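Local atomic coordinates of cytochrome c-552/4 domain-containing protein (Ignicoccus hospitalis KIN4/I, PDB entry 4QO5), a protein that binds eight c-type hemes as a membrane-associated octaheme cytochrome and probably carries electrons along them, its exact physiological role being unknown. Residues Y80-D92 and F99-V112. Numbering follows the deposited sequence.
Sequences YECHGLNPEKHPD and FKIHPIVTPNDCAV. With HEC (heme c), chain C.
Tyr80 meets Phe99 ring to ring at an oblique tilt, CE1 lying 4.0 Å from Phe99 CD2, beside a second heme. Cys82 SG carries the thioether to CAC, the former vinyl carbon of its own heme, and His83 NE2 binds that heme's iron at 2.1 Å. The far side of the imidazole is fixed too: His83 ND1 gives a nearly straight bond (169°) to His102 O, 2.8 Å away and in the ring plane, while Val105 CG2 presses over one face. This bond should restrain the ring's rotation about the iron bond and probably make it a somewhat stronger donor. His83 O takes His102 N. Leu85 runs past Asp109, its CD1 reaching Val112 CG2. His90 then lies flat on His102, ring centroids 3.5 Å apart and planes 10° off parallel; CG of His102 sits between its own N and carbonyl carbon (chi1 58°), which turns the ring under His90. Both rings end on one carboxylate: His90 NE2 reaches the syn lone pair of Asp109 OD1 at 2.7 Å, and His102 NE2 comes to OD2 from above the carboxylate plane. Were Asp109 an alanine, both stacked imidazoles would probably lose their shared carboxylate and Thr106 N its capping partner. Asp92 OD2, held mainly by the hydroxyl of Tyr195, also receives Ile104 N. Cys82 and His83 close a CxxCH motif, its proximal histidine backed by this loop; His222 is the other axial ligand.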
ATOM      1  N   TYR A  80      17.876  -8.122 -34.075  1.00 17.53           N
ATOM      2  CA  TYR A  80      19.275  -8.303 -34.440  1.00 21.44           C
ATOM      3  C   TYR A  80      20.098  -7.044 -34.173  1.00 26.72           C
ATOM      4  O   TYR A  80      21.282  -7.125 -33.838  1.00 21.32           O
ATOM      5  CB  TYR A  80      19.401  -8.731 -35.898  1.00 21.57           C
ATOM      6  CG  TYR A  80      20.847  -8.917 -36.312  1.00 21.84           C
ATOM      7  CD1 TYR A  80      21.535 -10.068 -35.959  1.00 25.62           C
ATOM      8  CD2 TYR A  80      21.521  -7.929 -37.021  1.00 28.02           C
ATOM      9  CE1 TYR A  80      22.861 -10.248 -36.321  1.00 33.50           C
ATOM     10  CE2 TYR A  80      22.853  -8.101 -37.387  1.00 30.81           C
ATOM     11  CZ  TYR A  80      23.508  -9.264 -37.030  1.00 34.36           C
ATOM     12  OH  TYR A  80      24.826  -9.457 -37.374  1.00 38.82           O
ATOM     13  N   GLU A  81      19.460  -5.880 -34.292  1.00 26.93           N
ATOM     14  CA  GLU A  81      20.171  -4.619 -34.132  1.00 23.07           C
ATOM     15  C   GLU A  81      20.724  -4.486 -32.714  1.00 28.22           C
ATOM     16  O   GLU A  81      21.839  -4.018 -32.533  1.00 35.51           O
ATOM     17  CB  GLU A  81      19.292  -3.421 -34.515  1.00 21.92           C
ATOM     18  CG  GLU A  81      19.068  -3.269 -36.024  1.00 23.58           C
ATOM     19  CD  GLU A  81      18.437  -4.504 -36.677  1.00 26.99           C
ATOM     20  OE1 GLU A  81      19.070  -5.098 -37.584  1.00 29.57           O
ATOM     21  OE2 GLU A  81      17.306  -4.884 -36.296  1.00 27.49           O
ATOM     22  N   CYS A  82      19.969  -4.927 -31.715  1.00 21.49           N
ATOM     23  CA  CYS A  82      20.487  -4.975 -30.334  1.00 18.86           C
ATOM     24  C   CYS A  82      21.293  -6.226 -29.987  1.00 23.21           C
ATOM     25  O   CYS A  82      22.421  -6.135 -29.510  1.00 25.51           O
ATOM     26  CB  CYS A  82      19.357  -4.805 -29.326  1.00 19.00           C
ATOM     27  SG  CYS A  82      18.794  -3.106 -29.354  1.00 22.74           S
ATOM     28  N   HIS A  83      20.701  -7.394 -30.201  1.00 17.47           N
ATOM     29  CA  HIS A  83      21.295  -8.623 -29.712  1.00 20.61           C
ATOM     30  C   HIS A  83      22.491  -9.084 -30.522  1.00 23.09           C
ATOM     31  O   HIS A  83      23.228  -9.954 -30.081  1.00 22.93           O
ATOM     32  CB  HIS A  83      20.251  -9.742 -29.650  1.00 21.64           C
ATOM     33  CG  HIS A  83      19.269  -9.554 -28.547  1.00 18.27           C
ATOM     34  ND1 HIS A  83      19.559  -9.874 -27.235  1.00 18.63           N
ATOM     35  CD2 HIS A  83      18.016  -9.044 -28.539  1.00 18.56           C
ATOM     36  CE1 HIS A  83      18.519  -9.589 -26.471  1.00 16.51           C
ATOM     37  NE2 HIS A  83      17.578  -9.098 -27.246  1.00 15.26           N
ATOM     38  N   GLY A  84      22.679  -8.503 -31.700  1.00 23.70           N
ATOM     39  CA  GLY A  84      23.822  -8.862 -32.532  1.00 23.59           C
ATOM     40  C   GLY A  84      24.967  -7.866 -32.450  1.00 23.59           C
ATOM     41  O   GLY A  84      25.971  -8.020 -33.145  1.00 23.76           O
ATOM     42  N   LEU A  85      24.828  -6.841 -31.616  1.00 25.65           N
ATOM     43  CA  LEU A  85      25.857  -5.791 -31.517  1.00 29.47           C
ATOM     44  C   LEU A  85      27.173  -6.237 -30.898  1.00 28.27           C
ATOM     45  O   LEU A  85      27.184  -6.829 -29.821  1.00 27.32           O
ATOM     46  CB  LEU A  85      25.331  -4.607 -30.699  1.00 27.62           C
ATOM     47  CG  LEU A  85      24.565  -3.530 -31.443  1.00 33.82           C
ATOM     48  CD1 LEU A  85      23.939  -2.543 -30.438  1.00 31.94           C
ATOM     49  CD2 LEU A  85      25.450  -2.820 -32.448  1.00 36.74           C
ATOM     50  N   ASN A  86      28.281  -5.921 -31.571  1.00 30.08           N
ATOM     51  CA  ASN A  86      29.616  -6.121 -31.012  1.00 32.48           C
ATOM     52  C   ASN A  86      29.833  -7.505 -30.382  1.00 28.81           C
ATOM     53  O   ASN A  86      30.182  -7.602 -29.200  1.00 26.68           O
ATOM     54  CB  ASN A  86      29.887  -5.022 -29.975  1.00 31.57           C
ATOM     55  CG  ASN A  86      29.935  -3.629 -30.599  1.00 36.20           C
ATOM     56  OD1 ASN A  86      30.297  -3.474 -31.765  1.00 40.69           O
ATOM     57  ND2 ASN A  86      29.584  -2.615 -29.822  1.00 33.66           N
ATOM     58  N   PRO A  87      29.610  -8.576 -31.162  1.00 28.54           N
ATOM     59  CA  PRO A  87      29.648  -9.942 -30.621  1.00 30.02           C
ATOM     60  C   PRO A  87      30.910 -10.224 -29.815  1.00 33.85           C
ATOM     61  O   PRO A  87      30.833 -10.852 -28.756  1.00 32.11           O
ATOM     62  CB  PRO A  87      29.648 -10.831 -31.869  1.00 33.53           C
ATOM     63  CG  PRO A  87      29.179  -9.978 -32.976  1.00 39.18           C
ATOM     64  CD  PRO A  87      29.460  -8.554 -32.627  1.00 33.67           C
ATOM     65  N   GLU A  88      32.049  -9.743 -30.309  1.00 31.68           N
ATOM     66  CA  GLU A  88      33.350 -10.041 -29.716  1.00 34.12           C
ATOM     67  C   GLU A  88      33.522  -9.460 -28.306  1.00 35.93           C
ATOM     68  O   GLU A  88      34.372  -9.921 -27.545  1.00 33.98           O
ATOM     69  CB  GLU A  88      34.474  -9.548 -30.641  1.00 39.61           C
ATOM     70  CG  GLU A  88      34.673  -8.021 -30.669  1.00 44.46           C
ATOM     71  CD  GLU A  88      33.566  -7.260 -31.412  1.00 48.24           C
ATOM     72  OE1 GLU A  88      32.715  -7.900 -32.063  1.00 47.44           O
ATOM     73  OE2 GLU A  88      33.547  -6.012 -31.341  1.00 51.44           O
ATOM     74  N   LYS A  89      32.717  -8.457 -27.959  1.00 29.06           N
ATOM     75  CA  LYS A  89      32.790  -7.836 -26.637  1.00 29.98           C
ATOM     76  C   LYS A  89      31.898  -8.504 -25.588  1.00 33.62           C
ATOM     77  O   LYS A  89      31.946  -8.150 -24.409  1.00 35.20           O
ATOM     78  CB  LYS A  89      32.411  -6.355 -26.728  1.00 29.04           C
ATOM     79  CG  LYS A  89      33.288  -5.548 -27.670  1.00 36.39           C
ATOM     80  CD  LYS A  89      32.825  -4.098 -27.726  1.00 41.81           C
ATOM     81  CE  LYS A  89      33.708  -3.259 -28.651  1.00 52.56           C
ATOM     82  NZ  LYS A  89      33.164  -1.876 -28.823  1.00 56.26           N
ATOM     83  N   HIS A  90      31.074  -9.455 -26.011  1.00 29.56           N
ATOM     84  CA  HIS A  90      30.145 -10.088 -25.087  1.00 25.99           C
ATOM     85  C   HIS A  90      30.474 -11.563 -24.902  1.00 25.00           C
ATOM     86  O   HIS A  90      30.367 -12.332 -25.843  1.00 31.59           O
ATOM     87  CB  HIS A  90      28.715  -9.938 -25.597  1.00 25.12           C
ATOM     88  CG  HIS A  90      28.236  -8.519 -25.646  1.00 27.17           C
ATOM     89  ND1 HIS A  90      27.649  -7.896 -24.567  1.00 28.99           N
ATOM     90  CD2 HIS A  90      28.256  -7.604 -26.646  1.00 26.57           C
ATOM     91  CE1 HIS A  90      27.314  -6.662 -24.902  1.00 28.39           C
ATOM     92  NE2 HIS A  90      27.670  -6.461 -26.158  1.00 29.23           N
ATOM     93  N   PRO A  91      30.878 -11.950 -23.680  1.00 29.03           N
ATOM     94  CA  PRO A  91      31.169 -13.339 -23.303  1.00 33.39           C
ATOM     95  C   PRO A  91      29.942 -14.248 -23.421  1.00 33.68           C
ATOM     96  O   PRO A  91      30.110 -15.466 -23.508  1.00 29.16           O
ATOM     97  CB  PRO A  91      31.585 -13.221 -21.835  1.00 33.39           C
ATOM     98  CG  PRO A  91      32.105 -11.815 -21.705  1.00 38.15           C
ATOM     99  CD  PRO A  91      31.205 -11.007 -22.595  1.00 29.88           C
ATOM    100  N   ASP A  92      28.743 -13.672 -23.402  1.00 29.44           N
ATOM    101  CA  ASP A  92      27.525 -14.466 -23.574  1.00 28.16           C
ATOM    102  C   ASP A  92      27.079 -14.527 -25.034  1.00 27.56           C
ATOM    103  O   ASP A  92      25.942 -14.899 -25.332  1.00 29.19           O
ATOM    104  CB  ASP A  92      26.384 -14.010 -22.641  1.00 26.05           C
ATOM    105  CG  ASP A  92      26.034 -12.533 -22.785  1.00 29.79           C
ATOM    106  OD1 ASP A  92      26.890 -11.739 -23.232  1.00 26.87           O
ATOM    107  OD2 ASP A  92      24.888 -12.162 -22.411  1.00 28.05           O
ATOM    108  N   PHE A  99      23.231 -16.774 -36.508  1.00 30.43           N
ATOM    109  CA  PHE A  99      23.599 -15.444 -36.042  1.00 28.05           C
ATOM    110  C   PHE A  99      24.446 -15.529 -34.778  1.00 32.72           C
ATOM    111  O   PHE A  99      24.372 -16.508 -34.040  1.00 38.41           O
ATOM    112  CB  PHE A  99      22.337 -14.641 -35.747  1.00 28.71           C
ATOM    113  CG  PHE A  99      21.372 -14.595 -36.895  1.00 29.10           C
ATOM    114  CD1 PHE A  99      20.264 -15.428 -36.919  1.00 29.34           C
ATOM    115  CD2 PHE A  99      21.565 -13.712 -37.938  1.00 31.42           C
ATOM    116  CE1 PHE A  99      19.371 -15.380 -37.975  1.00 36.11           C
ATOM    117  CE2 PHE A  99      20.680 -13.658 -38.992  1.00 31.80           C
ATOM    118  CZ  PHE A  99      19.580 -14.495 -39.012  1.00 34.83           C
ATOM    119  N   LYS A 100      25.272 -14.514 -34.542  1.00 27.99           N
ATOM    120  CA  LYS A 100      26.041 -14.440 -33.304  1.00 25.05           C
ATOM    121  C   LYS A 100      25.360 -13.443 -32.372  1.00 26.10           C
ATOM    122  O   LYS A 100      25.504 -12.233 -32.537  1.00 29.36           O
ATOM    123  CB  LYS A 100      27.479 -13.998 -33.579  1.00 31.76           C
ATOM    124  CG  LYS A 100      28.308 -15.042 -34.312  1.00 39.56           C
ATOM    125  CD  LYS A 100      29.664 -14.474 -34.725  1.00 52.35           C
ATOM    126  CE  LYS A 100      29.669 -14.064 -36.194  1.00 59.67           C
ATOM    127  NZ  LYS A 100      30.575 -14.922 -37.020  1.00 64.22           N
ATOM    128  N   ILE A 101      24.608 -13.943 -31.398  1.00 24.23           N
ATOM    129  CA  ILE A 101      23.828 -13.039 -30.548  1.00 27.90           C
ATOM    130  C   ILE A 101      24.140 -13.230 -29.071  1.00 25.43           C
ATOM    131  O   ILE A 101      24.623 -14.277 -28.661  1.00 26.42           O
ATOM    132  CB  ILE A 101      22.309 -13.196 -30.790  1.00 35.30           C
ATOM    133  CG1 ILE A 101      21.848 -14.585 -30.372  1.00 36.97           C
ATOM    134  CG2 ILE A 101      21.956 -12.929 -32.254  1.00 32.46           C
ATOM    135  CD1 ILE A 101      20.957 -14.593 -29.147  1.00 43.06           C
ATOM    136  N   HIS A 102      23.862 -12.205 -28.274  1.00 23.33           N
ATOM    137  CA  HIS A 102      24.024 -12.300 -26.827  1.00 21.26           C
ATOM    138  C   HIS A 102      22.715 -11.863 -26.184  1.00 20.96           C
ATOM    139  O   HIS A 102      22.102 -10.897 -26.633  1.00 21.69           O
ATOM    140  CB  HIS A 102      25.187 -11.433 -26.324  1.00 22.91           C
ATOM    141  CG  HIS A 102      25.064  -9.976 -26.661  1.00 23.27           C
ATOM    142  ND1 HIS A 102      25.372  -9.471 -27.906  1.00 26.08           N
ATOM    143  CD2 HIS A 102      24.668  -8.913 -25.913  1.00 22.80           C
ATOM    144  CE1 HIS A 102      25.173  -8.163 -27.910  1.00 27.69           C
ATOM    145  NE2 HIS A 102      24.730  -7.801 -26.718  1.00 25.33           N
ATOM    146  N   PRO A 103      22.280 -12.585 -25.142  1.00 21.06           N
ATOM    147  CA  PRO A 103      20.976 -12.265 -24.537  1.00 18.62           C
ATOM    148  C   PRO A 103      20.996 -10.972 -23.734  1.00 26.34           C
ATOM    149  O   PRO A 103      20.016 -10.239 -23.790  1.00 24.93           O
ATOM    150  CB  PRO A 103      20.721 -13.452 -23.605  1.00 22.26           C
ATOM    151  CG  PRO A 103      21.487 -14.596 -24.247  1.00 22.49           C
ATOM    152  CD  PRO A 103      22.755 -13.923 -24.741  1.00 24.09           C
ATOM    153  N   ILE A 104      22.073 -10.697 -22.997  1.00 23.56           N
ATOM    154  CA  ILE A 104      22.063  -9.524 -22.138  1.00 26.22           C
ATOM    155  C   ILE A 104      22.596  -8.327 -22.897  1.00 24.62           C
ATOM    156  O   ILE A 104      23.812  -8.178 -23.073  1.00 21.35           O
ATOM    157  CB  ILE A 104      22.841  -9.725 -20.815  1.00 23.10           C
ATOM    158  CG1 ILE A 104      22.232 -10.880 -20.013  1.00 24.80           C
ATOM    159  CG2 ILE A 104      22.802  -8.437 -19.966  1.00 21.04           C
ATOM    160  CD1 ILE A 104      23.023 -11.222 -18.746  1.00 23.29           C
ATOM    161  N   VAL A 105      21.672  -7.501 -23.379  1.00 20.09           N
ATOM    162  CA  VAL A 105      22.028  -6.260 -24.042  1.00 22.04           C
ATOM    163  C   VAL A 105      22.373  -5.214 -22.973  1.00 23.79           C
ATOM    164  O   VAL A 105      21.595  -4.966 -22.055  1.00 23.33           O
ATOM    165  CB  VAL A 105      20.891  -5.798 -24.982  1.00 20.67           C
ATOM    166  CG1 VAL A 105      21.184  -4.431 -25.580  1.00 20.74           C
ATOM    167  CG2 VAL A 105      20.634  -6.841 -26.070  1.00 19.19           C
ATOM    168  N   THR A 106      23.548  -4.601 -23.090  1.00 21.63           N
ATOM    169  CA  THR A 106      24.119  -3.847 -21.983  1.00 21.58           C
ATOM    170  C   THR A 106      24.155  -2.345 -22.284  1.00 22.41           C
ATOM    171  O   THR A 106      23.907  -1.947 -23.421  1.00 20.09           O
ATOM    172  CB  THR A 106      25.554  -4.322 -21.732  1.00 23.34           C
ATOM    173  OG1 THR A 106      26.362  -3.929 -22.843  1.00 20.79           O
ATOM    174  CG2 THR A 106      25.591  -5.851 -21.549  1.00 22.88           C
ATOM    175  N   PRO A 107      24.442  -1.513 -21.264  1.00 22.56           N
ATOM    176  CA  PRO A 107      24.589  -0.065 -21.509  1.00 23.87           C
ATOM    177  C   PRO A 107      25.579   0.249 -22.634  1.00 24.12           C
ATOM    178  O   PRO A 107      25.383   1.202 -23.409  1.00 23.78           O
ATOM    179  CB  PRO A 107      25.119   0.459 -20.170  1.00 26.61           C
ATOM    180  CG  PRO A 107      24.488  -0.463 -19.157  1.00 20.81           C
ATOM    181  CD  PRO A 107      24.504  -1.829 -19.819  1.00 19.85           C
ATOM    182  N   ASN A 108      26.626  -0.555 -22.755  1.00 23.66           N
ATOM    183  CA  ASN A 108      27.574  -0.324 -23.846  1.00 24.20           C
ATOM    184  C   ASN A 108      26.969  -0.580 -25.228  1.00 26.47           C
ATOM    185  O   ASN A 108      27.378   0.035 -26.213  1.00 25.03           O
ATOM    186  CB  ASN A 108      28.875  -1.102 -23.633  1.00 26.58           C
ATOM    187  CG  ASN A 108      29.773  -0.446 -22.593  1.00 37.87           C
ATOM    188  OD1 ASN A 108      29.427   0.600 -22.032  1.00 39.44           O
ATOM    189  ND2 ASN A 108      30.928  -1.048 -22.336  1.00 39.75           N
ATOM    190  N   ASP A 109      25.981  -1.473 -25.295  1.00 24.54           N
ATOM    191  CA  ASP A 109      25.240  -1.678 -26.535  1.00 17.70           C
ATOM    192  C   ASP A 109      24.317  -0.480 -26.806  1.00 20.60           C
ATOM    193  O   ASP A 109      24.283   0.053 -27.918  1.00 22.11           O
ATOM    194  CB  ASP A 109      24.393  -2.948 -26.451  1.00 18.52           C
ATOM    195  CG  ASP A 109      25.240  -4.209 -26.405  1.00 24.00           C
ATOM    196  OD1 ASP A 109      26.385  -4.193 -26.929  1.00 26.07           O
ATOM    197  OD2 ASP A 109      24.755  -5.204 -25.831  1.00 22.94           O
ATOM    198  N   CYS A 110      23.547  -0.091 -25.793  1.00 20.03           N
ATOM    199  CA  CYS A 110      22.703   1.098 -25.871  1.00 20.18           C
ATOM    200  C   CYS A 110      23.506   2.314 -26.322  1.00 20.60           C
ATOM    201  O   CYS A 110      22.986   3.171 -27.052  1.00 22.77           O
ATOM    202  CB  CYS A 110      22.072   1.409 -24.505  1.00 17.73           C
ATOM    203  SG  CYS A 110      21.192   0.016 -23.721  1.00 21.98           S
ATOM    204  N   ALA A 111      24.763   2.391 -25.888  1.00 20.35           N
ATOM    205  CA  ALA A 111      25.591   3.576 -26.157  1.00 23.31           C
ATOM    206  C   ALA A 111      25.895   3.764 -27.631  1.00 22.68           C
ATOM    207  O   ALA A 111      26.349   4.831 -28.050  1.00 23.37           O
ATOM    208  CB  ALA A 111      26.889   3.528 -25.369  1.00 21.39           C
ATOM    209  N   VAL A 112      25.678   2.709 -28.411  1.00 22.67           N
ATOM    210  CA  VAL A 112      25.904   2.760 -29.845  1.00 25.77           C
ATOM    211  C   VAL A 112      25.060   3.879 -30.467  1.00 23.69           C
ATOM    212  O   VAL A 112      25.509   4.563 -31.403  1.00 24.40           O
ATOM    213  CB  VAL A 112      25.647   1.372 -30.481  1.00 23.19           C
ATOM    214  CG1 VAL A 112      25.631   1.437 -32.004  1.00 26.10           C
ATOM    215  CG2 VAL A 112      26.713   0.401 -29.991  1.00 21.92           C
TER
HETATM  216 FE   HEC C 602      15.739  -8.415 -26.504  1.00 18.96          FE
HETATM  217  CHA HEC C 602      16.687  -9.831 -23.517  1.00 15.51           C
HETATM  218  CHB HEC C 602      14.554 -11.497 -27.530  1.00 16.88           C
HETATM  219  CHC HEC C 602      14.717  -6.987 -29.303  1.00 18.45           C
HETATM  220  CHD HEC C 602      17.155  -5.446 -25.536  1.00 17.97           C
HETATM  221  NA  HEC C 602      15.592 -10.266 -25.692  1.00 18.20           N
HETATM  222  C1A HEC C 602      16.066 -10.633 -24.431  1.00 17.55           C
HETATM  223  C2A HEC C 602      15.818 -12.034 -24.222  1.00 17.88           C
HETATM  224  C3A HEC C 602      15.219 -12.499 -25.312  1.00 16.98           C
HETATM  225  C4A HEC C 602      15.065 -11.409 -26.255  1.00 14.47           C
HETATM  226  CMA HEC C 602      14.749 -13.952 -25.536  1.00 18.45           C
HETATM  227  CAA HEC C 602      16.232 -12.835 -22.962  1.00 18.92           C
HETATM  228  CBA HEC C 602      15.524 -12.420 -21.683  1.00 18.44           C
HETATM  229  CGA HEC C 602      14.210 -13.140 -21.649  1.00 23.19           C
HETATM  230  O1A HEC C 602      13.207 -12.491 -21.250  1.00 20.83           O
HETATM  231  O2A HEC C 602      14.171 -14.342 -22.038  1.00 25.76           O
HETATM  232  NB  HEC C 602      14.932  -9.136 -28.070  1.00 20.54           N
HETATM  233  C1B HEC C 602      14.390 -10.392 -28.301  1.00 16.41           C
HETATM  234  C2B HEC C 602      13.538 -10.350 -29.455  1.00 18.06           C
HETATM  235  C3B HEC C 602      13.574  -9.072 -29.857  1.00 16.23           C
HETATM  236  C4B HEC C 602      14.457  -8.313 -29.046  1.00 14.13           C
HETATM  237  CMB HEC C 602      12.723 -11.575 -29.956  1.00 26.16           C
HETATM  238  CAB HEC C 602      12.824  -8.267 -30.902  1.00 31.38           C
HETATM  239  CBB HEC C 602      11.321  -8.706 -31.001  1.00 28.02           C
HETATM  240  NC  HEC C 602      15.935  -6.597 -27.289  1.00 20.18           N
HETATM  241  C1C HEC C 602      15.455  -6.181 -28.502  1.00 16.96           C
HETATM  242  C2C HEC C 602      15.986  -4.882 -28.827  1.00 15.36           C
HETATM  243  C3C HEC C 602      16.465  -4.424 -27.657  1.00 19.60           C
HETATM  244  C4C HEC C 602      16.571  -5.516 -26.763  1.00 17.21           C
HETATM  245  CMC HEC C 602      15.413  -4.093 -30.038  1.00 17.82           C
HETATM  246  CAC HEC C 602      17.107  -3.098 -27.174  1.00 37.28           C
HETATM  247  CBC HEC C 602      16.448  -1.804 -27.730  1.00 21.74           C
HETATM  248  ND  HEC C 602      16.730  -7.790 -24.839  1.00 17.59           N
HETATM  249  C1D HEC C 602      17.175  -6.484 -24.647  1.00 14.54           C
HETATM  250  C2D HEC C 602      17.733  -6.299 -23.332  1.00 15.53           C
HETATM  251  C3D HEC C 602      17.618  -7.668 -22.679  1.00 14.99           C
HETATM  252  C4D HEC C 602      16.999  -8.517 -23.689  1.00 16.51           C
HETATM  253  CMD HEC C 602      18.288  -4.936 -22.827  1.00 19.50           C
HETATM  254  CAD HEC C 602      18.026  -8.170 -21.265  1.00 19.85           C
HETATM  255  CBD HEC C 602      18.996  -7.296 -20.493  1.00 20.25           C
HETATM  256  CGD HEC C 602      18.224  -6.264 -19.687  1.00 24.01           C
HETATM  257  O1D HEC C 602      18.874  -5.467 -18.980  1.00 25.18           O
HETATM  258  O2D HEC C 602      16.968  -6.243 -19.747  1.00 24.70           O
HETATM  259  O   HOH W   1      26.443 -10.335 -34.617  1.00 32.01           O
HETATM  260  O   HOH W   2      28.602  -2.964 -27.316  1.00 33.55           O
HETATM  261  O   HOH W   3      26.358  -9.200 -22.417  1.00 23.78           O